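Long-range contacts in SnoN,Epimerase SnoN (Streptomyces nogalater, PDB 5EP9), which acts as a non-heme iron, 2-oxoglutarate-dependent epimerase in nogalamycin biosynthesis: residues C172-P177 / M204-V209; V46-V51 / C216-A221; A248-T253 / D267-G272; F148-A153 / V242-T247. One frame throughout, in Å; residues are numbered along the deposited sequence.

Contact 1 (C172-P177 / M204-V209); sequences CMTFVP and MPRVTV. With ACT (acetate ion), chain G.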
loop_
_atom_site.group_PDB
_atom_site.type_symbol
_atom_site.label_atom_id
_atom_site.label_comp_id
_atom_site.label_asym_id
_atom_site.label_seq_id
_atom_site.Cartn_x
_atom_site.Cartn_y
_atom_site.Cartn_z
ATOM N N CYS A 172 -2.593 -14.031 0.694
ATOM C CA CYS A 172 -3.071 -12.896 1.436
ATOM C C CYS A 172 -1.983 -12.470 2.381
ATOM O O CYS A 172 -0.986 -13.178 2.590
ATOM C CB CYS A 172 -4.398 -13.161 2.184
ATOM S SG CYS A 172 -4.216 -14.234 3.625
ATOM N N MET A 173 -2.227 -11.342 3.020
ATOM C CA MET A 173 -1.257 -10.744 3.977
ATOM C C MET A 173 -1.439 -11.224 5.411
ATOM O O MET A 173 -2.533 -11.597 5.809
ATOM C CB MET A 173 -1.279 -9.214 3.911
ATOM C CG MET A 173 -0.827 -8.722 2.508
ATOM S SD MET A 173 0.063 -7.143 2.512
ATOM C CE MET A 173 -1.405 -6.238 2.601
ATOM N N THR A 174 -0.341 -11.096 6.143
ATOM C CA THR A 174 -0.266 -11.293 7.594
ATOM C C THR A 174 0.322 -10.040 8.205
ATOM O O THR A 174 1.268 -9.477 7.675
ATOM C CB THR A 174 0.611 -12.500 7.890
ATOM O OG1 THR A 174 -0.039 -13.648 7.326
ATOM C CG2 THR A 174 0.871 -12.727 9.400
ATOM N N PHE A 175 -0.245 -9.619 9.336
ATOM C CA PHE A 175 0.173 -8.448 10.031
ATOM C C PHE A 175 0.531 -8.785 11.463
ATOM O O PHE A 175 -0.009 -9.759 12.037
ATOM C CB PHE A 175 -0.967 -7.411 10.073
ATOM C CG PHE A 175 -1.490 -7.026 8.721
ATOM C CD1 PHE A 175 -0.936 -6.010 8.003
ATOM C CD2 PHE A 175 -2.559 -7.669 8.210
ATOM C CE1 PHE A 175 -1.459 -5.627 6.721
ATOM C CE2 PHE A 175 -3.076 -7.337 6.960
ATOM C CZ PHE A 175 -2.511 -6.291 6.218
ATOM N N VAL A 176 1.450 -8.032 12.070
ATOM C CA VAL A 176 1.784 -8.276 13.536
ATOM C C VAL A 176 1.173 -7.161 14.324
ATOM O O VAL A 176 1.660 -6.027 14.270
ATOM C CB VAL A 176 3.270 -8.266 13.758
ATOM C CG1 VAL A 176 3.567 -8.522 15.214
ATOM C CG2 VAL A 176 3.963 -9.327 12.924
ATOM N N PRO A 177 0.064 -7.420 15.013
ATOM C CA PRO A 177 -0.678 -6.300 15.561
ATOM C C PRO A 177 0.132 -5.637 16.632
ATOM O O PRO A 177 0.815 -6.344 17.427
ATOM C CB PRO A 177 -1.986 -6.909 16.134
ATOM C CG PRO A 177 -1.856 -8.349 15.941
ATOM C CD PRO A 177 -0.775 -8.636 14.940
ATOM N N MET A 204 5.243 -12.138 19.418
ATOM C CA MET A 204 3.991 -11.440 19.127
ATOM C C MET A 204 3.029 -12.054 18.038
ATOM O O MET A 204 3.478 -12.592 17.071
ATOM C CB MET A 204 4.260 -10.029 18.594
ATOM C CG MET A 204 4.810 -9.056 19.672
ATOM S SD MET A 204 5.424 -7.520 18.838
ATOM C CE MET A 204 3.756 -6.648 18.805
ATOM N N PRO A 205 1.756 -12.062 18.348
ATOM C CA PRO A 205 0.973 -12.909 17.547
ATOM C C PRO A 205 0.789 -12.318 16.184
ATOM O O PRO A 205 1.037 -11.113 15.984
ATOM C CB PRO A 205 -0.392 -12.975 18.253
ATOM C CG PRO A 205 -0.410 -11.904 19.247
ATOM C CD PRO A 205 1.028 -11.736 19.638
ATOM N N ARG A 206 0.480 -13.145 15.229
ATOM C CA ARG A 206 0.337 -12.707 13.869
ATOM C C ARG A 206 -1.002 -13.038 13.301
ATOM O O ARG A 206 -1.487 -14.083 13.562
ATOM C CB ARG A 206 1.380 -13.398 13.008
ATOM C CG ARG A 206 2.812 -12.994 13.416
ATOM C CD ARG A 206 3.475 -14.142 13.969
ATOM N NE ARG A 206 4.758 -13.903 14.609
ATOM C CZ ARG A 206 5.939 -14.140 14.042
ATOM N NH1 ARG A 206 6.085 -14.396 12.738
ATOM N NH2 ARG A 206 6.987 -14.065 14.782
ATOM N N VAL A 207 -1.559 -12.148 12.509
ATOM C CA VAL A 207 -2.911 -12.265 12.029
ATOM C C VAL A 207 -2.937 -12.233 10.517
ATOM O O VAL A 207 -2.507 -11.310 9.906
ATOM C CB VAL A 207 -3.818 -11.105 12.514
ATOM C CG1 VAL A 207 -5.259 -11.314 12.020
ATOM C CG2 VAL A 207 -3.825 -10.997 14.040
ATOM N N THR A 208 -3.374 -13.340 9.964
ATOM C CA THR A 208 -3.485 -13.570 8.569
ATOM C C THR A 208 -4.905 -13.212 8.194
ATOM O O THR A 208 -5.873 -13.673 8.756
ATOM C CB THR A 208 -3.152 -15.062 8.248
ATOM O OG1 THR A 208 -1.812 -15.272 8.654
ATOM C CG2 THR A 208 -3.284 -15.314 6.734
ATOM N N VAL A 209 -5.003 -12.402 7.142
ATOM C CA VAL A 209 -6.261 -11.765 6.738
ATOM C C VAL A 209 -6.639 -12.066 5.314
ATOM O O VAL A 209 -6.361 -11.281 4.413
ATOM C CB VAL A 209 -6.148 -10.251 6.894
ATOM C CG1 VAL A 209 -7.494 -9.526 6.628
ATOM C CG2 VAL A 209 -5.705 -9.951 8.327
HETATM C C ACT G . 4.476 -12.837 9.600
HETATM O O ACT G . 4.771 -13.349 8.519
HETATM O OXT ACT G . 4.169 -13.565 10.574
HETATM C CH3 ACT G . 4.462 -11.344 9.693
HETATM O O HOH W 1 -4.574 -9.729 2.970
HETATM O O HOH W 2 0.980 -8.956 18.086
#

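Contact 2 (V46-V51 / C216-A221); sequences VHVPGV and CTFHHA. With AKG (2-oxoglutaric acid), chain E.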
loop_
_atom_site.group_PDB
_atom_site.type_symbol
_atom_site.label_atom_id
_atom_site.label_comp_id
_atom_site.label_asym_id
_atom_site.label_seq_id
_atom_site.Cartn_x
_atom_site.Cartn_y
_atom_site.Cartn_z
ATOM N N VAL A 46 -6.157 -2.439 9.514
ATOM C CA VAL A 46 -7.576 -2.782 9.599
ATOM C C VAL A 46 -8.083 -3.335 8.295
ATOM O O VAL A 46 -7.605 -2.915 7.183
ATOM C CB VAL A 46 -8.342 -1.554 10.129
ATOM C CG1 VAL A 46 -8.678 -0.538 9.050
ATOM C CG2 VAL A 46 -9.552 -1.961 10.866
ATOM N N HIS A 47 -9.035 -4.239 8.393
ATOM C CA HIS A 47 -9.721 -4.811 7.259
ATOM C C HIS A 47 -11.029 -4.058 7.068
ATOM O O HIS A 47 -11.824 -3.958 7.985
ATOM C CB HIS A 47 -9.994 -6.313 7.529
ATOM C CG HIS A 47 -10.830 -7.011 6.506
ATOM N ND1 HIS A 47 -11.635 -8.069 6.811
ATOM C CD2 HIS A 47 -10.981 -6.820 5.179
ATOM C CE1 HIS A 47 -12.224 -8.517 5.734
ATOM N NE2 HIS A 47 -11.850 -7.765 4.731
ATOM N N VAL A 48 -11.296 -3.654 5.833
ATOM C CA VAL A 48 -12.587 -3.018 5.470
ATOM C C VAL A 48 -13.225 -3.786 4.339
ATOM O O VAL A 48 -12.766 -3.688 3.212
ATOM C CB VAL A 48 -12.463 -1.514 5.022
ATOM C CG1 VAL A 48 -13.833 -0.889 4.774
ATOM C CG2 VAL A 48 -11.766 -0.698 6.085
ATOM N N PRO A 49 -14.276 -4.511 4.623
ATOM C CA PRO A 49 -14.938 -5.231 3.492
ATOM C C PRO A 49 -15.743 -4.341 2.512
ATOM O O PRO A 49 -16.235 -3.330 2.896
ATOM C CB PRO A 49 -15.891 -6.193 4.168
ATOM C CG PRO A 49 -16.166 -5.577 5.512
ATOM C CD PRO A 49 -14.942 -4.765 5.913
ATOM N N GLY A 50 -15.756 -4.726 1.242
ATOM C CA GLY A 50 -16.673 -4.152 0.252
ATOM C C GLY A 50 -16.441 -2.652 0.076
ATOM O O GLY A 50 -17.323 -1.884 0.028
ATOM N N VAL A 51 -15.181 -2.268 0.026
ATOM C CA VAL A 51 -14.876 -0.872 -0.195
ATOM C C VAL A 51 -15.184 -0.478 -1.686
ATOM O O VAL A 51 -15.557 0.642 -1.957
ATOM C CB VAL A 51 -13.479 -0.567 0.307
ATOM C CG1 VAL A 51 -12.409 -0.857 -0.716
ATOM C CG2 VAL A 51 -13.403 0.847 0.645
ATOM N N CYS A 216 -10.589 -4.208 1.243
ATOM C CA CYS A 216 -9.199 -3.752 1.396
ATOM C C CYS A 216 -8.730 -3.897 2.819
ATOM O O CYS A 216 -9.519 -4.111 3.781
ATOM C CB CYS A 216 -9.018 -2.301 0.917
ATOM S SG CYS A 216 -9.668 -1.061 2.006
ATOM N N THR A 217 -7.430 -3.761 2.933
ATOM C CA THR A 217 -6.801 -3.444 4.200
ATOM C C THR A 217 -6.157 -2.056 4.117
ATOM O O THR A 217 -5.788 -1.602 3.034
ATOM C CB THR A 217 -5.774 -4.460 4.619
ATOM O OG1 THR A 217 -4.823 -4.701 3.564
ATOM C CG2 THR A 217 -6.437 -5.780 4.972
ATOM N N PHE A 218 -6.052 -1.432 5.294
ATOM C CA PHE A 218 -5.144 -0.342 5.536
ATOM C C PHE A 218 -4.114 -0.781 6.534
ATOM O O PHE A 218 -4.443 -1.421 7.544
ATOM C CB PHE A 218 -5.866 0.846 6.091
ATOM C CG PHE A 218 -6.828 1.487 5.119
ATOM C CD1 PHE A 218 -8.117 1.061 5.070
ATOM C CD2 PHE A 218 -6.384 2.489 4.256
ATOM C CE1 PHE A 218 -9.016 1.623 4.177
ATOM C CE2 PHE A 218 -7.275 3.093 3.397
ATOM C CZ PHE A 218 -8.608 2.670 3.353
ATOM N N HIS A 219 -2.846 -0.494 6.247
ATOM C CA HIS A 219 -1.798 -0.689 7.257
ATOM C C HIS A 219 -0.846 0.483 7.385
ATOM O O HIS A 219 -0.356 1.085 6.405
ATOM C CB HIS A 219 -1.078 -2.035 7.080
ATOM C CG HIS A 219 -0.181 -2.120 5.913
ATOM N ND1 HIS A 219 -0.622 -2.510 4.673
ATOM C CD2 HIS A 219 1.153 -1.947 5.799
ATOM C CE1 HIS A 219 0.409 -2.587 3.845
ATOM N NE2 HIS A 219 1.488 -2.233 4.498
ATOM N N HIS A 220 -0.493 0.695 8.624
ATOM C CA HIS A 220 0.505 1.703 9.041
ATOM C C HIS A 220 1.905 1.351 8.547
ATOM O O HIS A 220 2.297 0.223 8.428
ATOM C CB HIS A 220 0.461 1.796 10.592
ATOM C CG HIS A 220 1.194 2.957 11.204
ATOM N ND1 HIS A 220 2.573 3.005 11.339
ATOM C CD2 HIS A 220 0.721 4.067 11.817
ATOM C CE1 HIS A 220 2.916 4.125 11.929
ATOM N NE2 HIS A 220 1.820 4.754 12.279
ATOM N N ALA A 221 2.667 2.375 8.268
ATOM C CA ALA A 221 4.018 2.259 7.710
ATOM C C ALA A 221 5.039 1.585 8.645
ATOM O O ALA A 221 6.110 1.201 8.186
ATOM C CB ALA A 221 4.528 3.666 7.370
HETATM C C1 AKG E . 2.617 -3.467 1.074
HETATM O O1 AKG E . 3.199 -2.628 1.809
HETATM O O2 AKG E . 1.519 -3.221 0.518
HETATM C C2 AKG E . 3.203 -4.815 0.890
HETATM O O5 AKG E . 4.283 -5.085 1.453
HETATM C C3 AKG E . 2.438 -5.807 -0.017
HETATM C C4 AKG E . 2.958 -7.241 -0.041
HETATM C C5 AKG E . 2.224 -8.197 -0.954
HETATM O O3 AKG E . 1.207 -7.807 -1.556
HETATM O O4 AKG E . 2.678 -9.369 -1.131
#

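Contact 3 (A248-T253 / D267-G272); sequences AAYRPT and DPLREG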
loop_
_atom_site.group_PDB
_atom_site.type_symbol
_atom_site.label_atom_id
_atom_site.label_comp_id
_atom_site.label_asym_id
_atom_site.label_seq_id
_atom_site.Cartn_x
_atom_site.Cartn_y
_atom_site.Cartn_z
ATOM N N ALA A 248 4.005 16.359 3.957
ATOM C CA ALA A 248 5.181 15.621 3.580
ATOM C C ALA A 248 6.165 16.408 2.724
ATOM O O ALA A 248 5.790 17.034 1.765
ATOM C CB ALA A 248 4.801 14.367 2.842
ATOM N N ALA A 249 7.424 16.264 3.097
ATOM C CA ALA A 249 8.545 16.758 2.353
ATOM C C ALA A 249 9.524 15.689 1.959
ATOM O O ALA A 249 9.690 14.709 2.649
ATOM C CB ALA A 249 9.289 17.933 3.100
ATOM N N TYR A 250 10.228 15.975 0.847
ATOM C CA TYR A 250 11.185 15.018 0.304
ATOM C C TYR A 250 12.307 14.748 1.333
ATOM O O TYR A 250 12.899 15.686 1.849
ATOM C CB TYR A 250 11.794 15.502 -1.016
ATOM C CG TYR A 250 12.696 14.467 -1.684
ATOM C CD1 TYR A 250 12.183 13.274 -2.172
ATOM C CD2 TYR A 250 14.050 14.722 -1.895
ATOM C CE1 TYR A 250 12.992 12.343 -2.798
ATOM C CE2 TYR A 250 14.878 13.804 -2.541
ATOM C CZ TYR A 250 14.343 12.617 -2.965
ATOM O OH TYR A 250 15.106 11.709 -3.598
ATOM N N ARG A 251 12.607 13.487 1.511
ATOM C CA ARG A 251 13.706 13.066 2.378
ATOM C C ARG A 251 14.375 11.830 1.833
ATOM O O ARG A 251 13.840 10.745 1.990
ATOM C CB ARG A 251 13.192 12.795 3.821
ATOM C CG ARG A 251 14.343 12.699 4.845
ATOM C CD ARG A 251 13.908 12.404 6.279
ATOM N NE ARG A 251 13.170 11.174 6.370
ATOM C CZ ARG A 251 12.415 10.796 7.418
ATOM N NH1 ARG A 251 12.288 11.564 8.503
ATOM N NH2 ARG A 251 11.813 9.603 7.403
ATOM N N PRO A 252 15.536 11.959 1.185
ATOM C CA PRO A 252 16.138 10.776 0.581
ATOM C C PRO A 252 16.491 9.671 1.602
ATOM O O PRO A 252 16.890 9.958 2.698
ATOM C CB PRO A 252 17.424 11.286 -0.052
ATOM C CG PRO A 252 17.403 12.759 0.011
ATOM C CD PRO A 252 16.382 13.135 1.042
ATOM N N THR A 253 16.204 8.448 1.239
ATOM C CA THR A 253 16.629 7.271 2.019
ATOM C C THR A 253 18.095 6.991 1.821
ATOM O O THR A 253 18.709 6.338 2.629
ATOM C CB THR A 253 15.939 5.990 1.568
ATOM O OG1 THR A 253 16.293 5.723 0.190
ATOM C CG2 THR A 253 14.450 6.124 1.635
ATOM N N ASP A 267 15.149 17.872 -12.971
ATOM C CA ASP A 267 16.109 18.004 -11.833
ATOM C C ASP A 267 15.794 17.044 -10.684
ATOM O O ASP A 267 14.609 16.886 -10.358
ATOM C CB ASP A 267 16.132 19.449 -11.306
ATOM C CG ASP A 267 16.671 20.449 -12.349
ATOM O OD1 ASP A 267 17.176 20.021 -13.421
ATOM O OD2 ASP A 267 16.586 21.678 -12.105
ATOM N N PRO A 268 16.841 16.392 -10.062
ATOM C CA PRO A 268 16.460 15.605 -8.861
ATOM C C PRO A 268 15.828 16.533 -7.760
ATOM O O PRO A 268 15.998 17.765 -7.792
ATOM C CB PRO A 268 17.789 14.891 -8.431
ATOM C CG PRO A 268 18.767 15.112 -9.543
ATOM C CD PRO A 268 18.316 16.391 -10.242
ATOM N N LEU A 269 15.090 15.939 -6.826
ATOM C CA LEU A 269 14.457 16.723 -5.783
ATOM C C LEU A 269 15.435 17.009 -4.667
ATOM O O LEU A 269 16.307 16.205 -4.351
ATOM C CB LEU A 269 13.242 16.043 -5.214
ATOM C CG LEU A 269 12.134 15.906 -6.265
ATOM C CD1 LEU A 269 11.039 15.024 -5.716
ATOM C CD2 LEU A 269 11.577 17.253 -6.771
ATOM N N ARG A 270 15.271 18.179 -4.081
ATOM C CA ARG A 270 16.125 18.605 -2.977
ATOM C C ARG A 270 15.447 18.086 -1.653
ATOM O O ARG A 270 14.224 18.138 -1.492
ATOM C CB ARG A 270 16.558 20.130 -3.064
ATOM C CG ARG A 270 17.942 20.321 -3.736
ATOM C CD ARG A 270 18.179 21.695 -4.429
ATOM N NE ARG A 270 18.359 22.831 -3.492
ATOM C CZ ARG A 270 18.699 24.096 -3.817
ATOM N NH1 ARG A 270 18.928 24.469 -5.079
ATOM N NH2 ARG A 270 18.832 25.008 -2.848
ATOM N N GLU A 271 16.269 17.605 -0.721
ATOM C CA GLU A 271 15.814 17.388 0.658
ATOM C C GLU A 271 15.068 18.587 1.254
ATOM O O GLU A 271 15.553 19.730 1.190
ATOM C CB GLU A 271 16.964 17.048 1.590
ATOM C CG GLU A 271 16.385 16.636 2.947
ATOM C CD GLU A 271 17.342 15.912 3.880
ATOM O OE1 GLU A 271 18.577 16.063 3.746
ATOM O OE2 GLU A 271 16.856 15.217 4.790
ATOM N N GLY A 272 13.888 18.321 1.798
ATOM C CA GLY A 272 12.979 19.296 2.379
ATOM C C GLY A 272 11.894 19.888 1.490
ATOM O O GLY A 272 10.939 20.493 1.923
#

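Contact 4 (F148-A153 / V242-T247); sequences FPFSTA and VYMDAT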
loop_
_atom_site.group_PDB
_atom_site.type_symbol
_atom_site.label_atom_id
_atom_site.label_comp_id
_atom_site.label_asym_id
_atom_site.label_seq_id
_atom_site.Cartn_x
_atom_site.Cartn_y
_atom_site.Cartn_z
ATOM N N PHE A 148 10.339 4.758 2.322
ATOM C CA PHE A 148 9.590 5.976 1.908
ATOM C C PHE A 148 10.513 7.216 1.994
ATOM O O PHE A 148 10.983 7.579 3.076
ATOM C CB PHE A 148 8.336 6.186 2.754
ATOM C CG PHE A 148 7.265 5.144 2.581
ATOM C CD1 PHE A 148 7.158 4.363 1.419
ATOM C CD2 PHE A 148 6.339 4.942 3.567
ATOM C CE1 PHE A 148 6.140 3.439 1.242
ATOM C CE2 PHE A 148 5.333 4.049 3.385
ATOM C CZ PHE A 148 5.231 3.302 2.228
ATOM N N PRO A 149 10.858 7.813 0.847
ATOM C CA PRO A 149 11.683 8.978 0.837
ATOM C C PRO A 149 10.922 10.296 1.121
ATOM O O PRO A 149 11.032 11.280 0.388
ATOM C CB PRO A 149 12.227 8.981 -0.608
ATOM C CG PRO A 149 11.009 8.592 -1.393
ATOM C CD PRO A 149 10.348 7.535 -0.517
ATOM N N PHE A 150 10.213 10.324 2.237
ATOM C CA PHE A 150 9.617 11.568 2.680
ATOM C C PHE A 150 9.626 11.645 4.217
ATOM O O PHE A 150 9.703 10.644 4.937
ATOM C CB PHE A 150 8.238 11.764 2.054
ATOM C CG PHE A 150 7.305 10.578 2.151
ATOM C CD1 PHE A 150 6.523 10.424 3.276
ATOM C CD2 PHE A 150 7.164 9.682 1.119
ATOM C CE1 PHE A 150 5.629 9.393 3.410
ATOM C CE2 PHE A 150 6.305 8.634 1.241
ATOM C CZ PHE A 150 5.530 8.478 2.378
ATOM N N SER A 151 9.451 12.860 4.665
ATOM C CA SER A 151 9.634 13.288 6.058
ATOM C C SER A 151 8.657 12.641 7.018
ATOM O O SER A 151 8.992 12.391 8.132
ATOM C CB SER A 151 9.530 14.862 6.119
ATOM O OG SER A 151 8.254 15.306 5.643
ATOM N N THR A 152 7.458 12.301 6.534
ATOM C CA THR A 152 6.408 11.721 7.383
ATOM C C THR A 152 6.207 10.227 7.166
ATOM O O THR A 152 5.157 9.692 7.377
ATOM C CB THR A 152 5.091 12.450 7.155
ATOM O OG1 THR A 152 4.747 12.364 5.770
ATOM C CG2 THR A 152 5.231 13.924 7.553
ATOM N N ALA A 153 7.261 9.594 6.684
ATOM C CA ALA A 153 7.270 8.163 6.415
ATOM C C ALA A 153 6.720 7.307 7.558
ATOM O O ALA A 153 5.949 6.377 7.327
ATOM C CB ALA A 153 8.720 7.713 6.149
ATOM N N VAL A 242 0.016 4.092 -1.391
ATOM C CA VAL A 242 0.637 4.766 -0.238
ATOM C C VAL A 242 0.161 6.226 -0.180
ATOM O O VAL A 242 0.221 6.936 -1.151
ATOM C CB VAL A 242 2.170 4.730 -0.372
ATOM C CG1 VAL A 242 2.842 5.451 0.776
ATOM C CG2 VAL A 242 2.659 3.276 -0.454
ATOM N N TYR A 243 -0.436 6.539 0.930
ATOM C CA TYR A 243 -0.858 7.865 1.310
ATOM C C TYR A 243 0.048 8.449 2.446
ATOM O O TYR A 243 0.525 7.731 3.358
ATOM C CB TYR A 243 -2.273 7.830 1.821
ATOM C CG TYR A 243 -3.208 7.198 0.816
ATOM C CD1 TYR A 243 -3.482 7.836 -0.376
ATOM C CD2 TYR A 243 -3.748 5.936 1.004
ATOM C CE1 TYR A 243 -4.304 7.272 -1.332
ATOM C CE2 TYR A 243 -4.591 5.384 0.035
ATOM C CZ TYR A 243 -4.859 6.027 -1.118
ATOM O OH TYR A 243 -5.695 5.478 -2.067
ATOM N N MET A 244 0.264 9.736 2.353
ATOM C CA MET A 244 1.194 10.447 3.205
ATOM C C MET A 244 0.528 11.693 3.687
ATOM O O MET A 244 -0.324 12.255 3.042
ATOM C CB MET A 244 2.499 10.795 2.483
ATOM C CG MET A 244 2.330 11.732 1.284
ATOM S SD MET A 244 3.897 11.741 0.334
ATOM C CE MET A 244 3.314 12.785 -1.009
ATOM N N ASP A 245 1.017 12.165 4.816
ATOM C CA ASP A 245 0.617 13.464 5.364
ATOM C C ASP A 245 0.721 14.552 4.320
ATOM O O ASP A 245 1.708 14.607 3.578
ATOM C CB ASP A 245 1.570 13.844 6.457
ATOM C CG ASP A 245 1.008 14.917 7.373
ATOM O OD1 ASP A 245 0.855 16.088 7.028
ATOM O OD2 ASP A 245 0.792 14.569 8.563
ATOM N N ALA A 246 -0.272 15.415 4.280
ATOM C CA ALA A 246 -0.259 16.508 3.332
ATOM C C ALA A 246 0.935 17.483 3.500
ATOM O O ALA A 246 1.255 18.190 2.586
ATOM C CB ALA A 246 -1.563 17.278 3.400
ATOM N N THR A 247 1.559 17.494 4.660
ATOM C CA THR A 247 2.795 18.273 4.858
ATOM C C THR A 247 4.103 17.525 4.541
ATOM O O THR A 247 5.159 17.966 4.870
ATOM C CB THR A 247 2.921 18.734 6.326
ATOM O OG1 THR A 247 3.040 17.592 7.190
ATOM C CG2 THR A 247 1.710 19.612 6.750
HETATM O O HOH W 3 6.934 17.270 7.052
HETATM O O HOH W 4 2.773 10.357 6.264
#

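Contact 1 (C172-P177 / M204-V209)
T174 and T208 face each other as a non-hydrogen-bonded antiparallel pair, and their hydroxyls share a hydrogen bond of 2.7 Å between T174 OG1 and T208 OG1. Next to them, F175 and V207 form a hydrogen-bonded pair, F175 N reaching V207 O at 2.9 Å. A water joins M173 N to V209 O at the M173 end.

R206 can be followed outward from the backbone. Its CB packs on T174 CG2 at 3.7 Å, and its CG lies 3.9 Å from V176 CG2, the two side chains side by side and pointing the same way. CG and CD run past OXT of an acetate, probably from the crystallisation liquor, R206 CG 3.2 Å from it. A bend at chi2 (113°) turns CD aside; beyond it NE donates to M204 O at 3.1 Å, nearly in the guanidinium plane. Of the tips, NH2 bonds to I202 O, while NH1 donates to the acetate OXT at 3.0 Å.

On the face of M173, F175, V207 and V209, CG2 of V209 meets the edge of the F175 ring 3.9 Å from CD2, and the ring stacks on Y45. M173 touches 2-oxoglutarate. The pair joins residues from both SnoN parts of the construct, 14-202 and 203-305. Strand 207-209 is the outer edge of the four-stranded minor sheet, paired with 173-175, as expected of a cupin-type double-stranded beta-helix.

Contact 2 (V46-V51 / C216-A221)
V46, H47 and V48 pair with F218, T217 and C216 in a buried antiparallel strand contact that adds the edge strand 45-48 to strand 216-220 of the seven-stranded sheet. Residues 46-51 belong to the 14-202 part of the construct and 216-221 to the 203-305 part.

Four backbone bonds hold the strands in register: V46 and F218 exchange one pair, V48 and C216 the other, V48 N reaching C216 O at 2.8 Å. On one face, CG2 of V48 comes to the edge of the F218 ring, 4.1 Å from CE1. C216 SG touches both V48 CB and V51 CG1, the latter at 3.9 Å. Helix 104-114 covers this face through L109, A110 and L113.

H47 lies on the other face with T217. Its CG is anti to the backbone N (chi1 174°), and the imidazole edge brings CD2 to C216 O at 3.4 Å, in the ring plane; NE2 is bonded to D215 OD2.

Further along the strand, H219 makes no contact with 46-51 but points into the active site. Its NE2 hydrogen-bonds to the iron ligand D144 and, weakly, to O1 of 2-oxoglutarate at 3.2 Å. An alanine here would probably leave the D144 carboxylate without this second-shell donor and O1 of 2-oxoglutarate without its weak bond to the imidazole. The strand thus links the major sheet of a double-stranded beta-helix to the second shell of its iron and to the 2-oxoglutarate pocket.

Contact 3 (A248-T253 / D267-G272)
The Y250 ring is covered on one face by L269, whose CB stands 3.8 Å from the ring centroid and 17° off the normal, a CH-pi contact displaced toward the rim. Its opposite face carries P252 N of its own loop, also toward the rim. At the edge lie E271 N, in the ring plane, and R270 O, which comes within 3.4 Å of Y250 CD2; L269 O is 3.3 Å from Y250 CE2. The 269-271 backbone thus passes along the CD2-CE2 edge of the ring. CB of Y250 itself points toward this loop, CG is anti to the backbone N (chi1 -174°), and the hydroxyl is bonded to D259 O.

A single hydrogen bond joins the two backbones, G272 N to Y250 O at 2.8 Å and nearly straight (174°). G272 has a positive phi at which a side chain would press on the preceding carbonyl, and its own O lies 3.3 Å from A249 CB. Outside this core, E271 CG packs across P252 at 4.0 Å from CD. The E271 carboxylate and the R251 guanidinium have opposite charges but do not meet.

An alanine at Y250 would probably leave L269 CB without its aromatic cover and D259 O without this hydroxyl partner, opening a gap between the loops. Both loops lie in the 203-305 part of the construct. They form a surface loop-to-loop contact centred on a tyrosine, joining the chain that leaves strand 236-245 to the chain beyond helix 256-259.

Contact 4 (F148-A153 / V242-T247)
F148 and F150 press on V242 and M244 in the tight half of this contact, whereas T152, S151, D245 and T247 meet more loosely at the other end, partly through water. V242 and F148 reach toward each other tip to tip, and CG1 of V242 sits over the F148 ring face, 3.5 Å from CZ. F150 is held from both sides: M244 SD lies over the centre of one face, 3.9 Å from the centroid and 6° off the normal, a Met-aromatic contact, while F148 CB lies toward the rim of the other. M244 CB touches F150 CE1 at 3.6 Å, and from there the extended chain (chi2 -168°, SD anti to CA) runs over the ring. F121 meets F150 edge-to-face, completing an apolar cluster.

Direct contact thins beyond this cluster. T152 OG1 lies 3.6 Å from D245 CB, and a water bonded to both T152 O and T152 OG1 accepts from D245 N at 2.9 Å. A second water connects S151 OG to T247 O; S151 OG is also bonded to A249 N. D245 OD1 closes an Asx turn, taking T247 N on its anti lone pair at 2.8 Å, and receives T247 OG1 from above the carboxylate plane.

Residues 148-153 come from the 14-202 part of the construct and 242-247 from the 203-305 part. The loop carries a type I beta turn from F150 to A153, and it follows the iron ligands H142 and D144, packing against strand 236-245 of the major sheet beside the metal site.

In the fold
Contacts 1, 2 and 4 each border the iron and 2-oxoglutarate site, while contact 3 lies farther out, its centre about 21 Å from the chain centre. Contacts 2 and 4 share the seven-stranded sheet, their centres about 18 Å apart, and touch where A221 meets A153 and F148; along the chain their segments alternate. Contact 1 belongs to the four-stranded sheet, is nested inside the loops closed by contacts 2 and 4, and packs on contact 2 through F175 and H219. Contact 3 follows in series, with its centre about 11 Å from that of contact 4 and probable backbone hydrogen bonds to 148-153. The late loops thus connect to the active-site surroundings through contact 4.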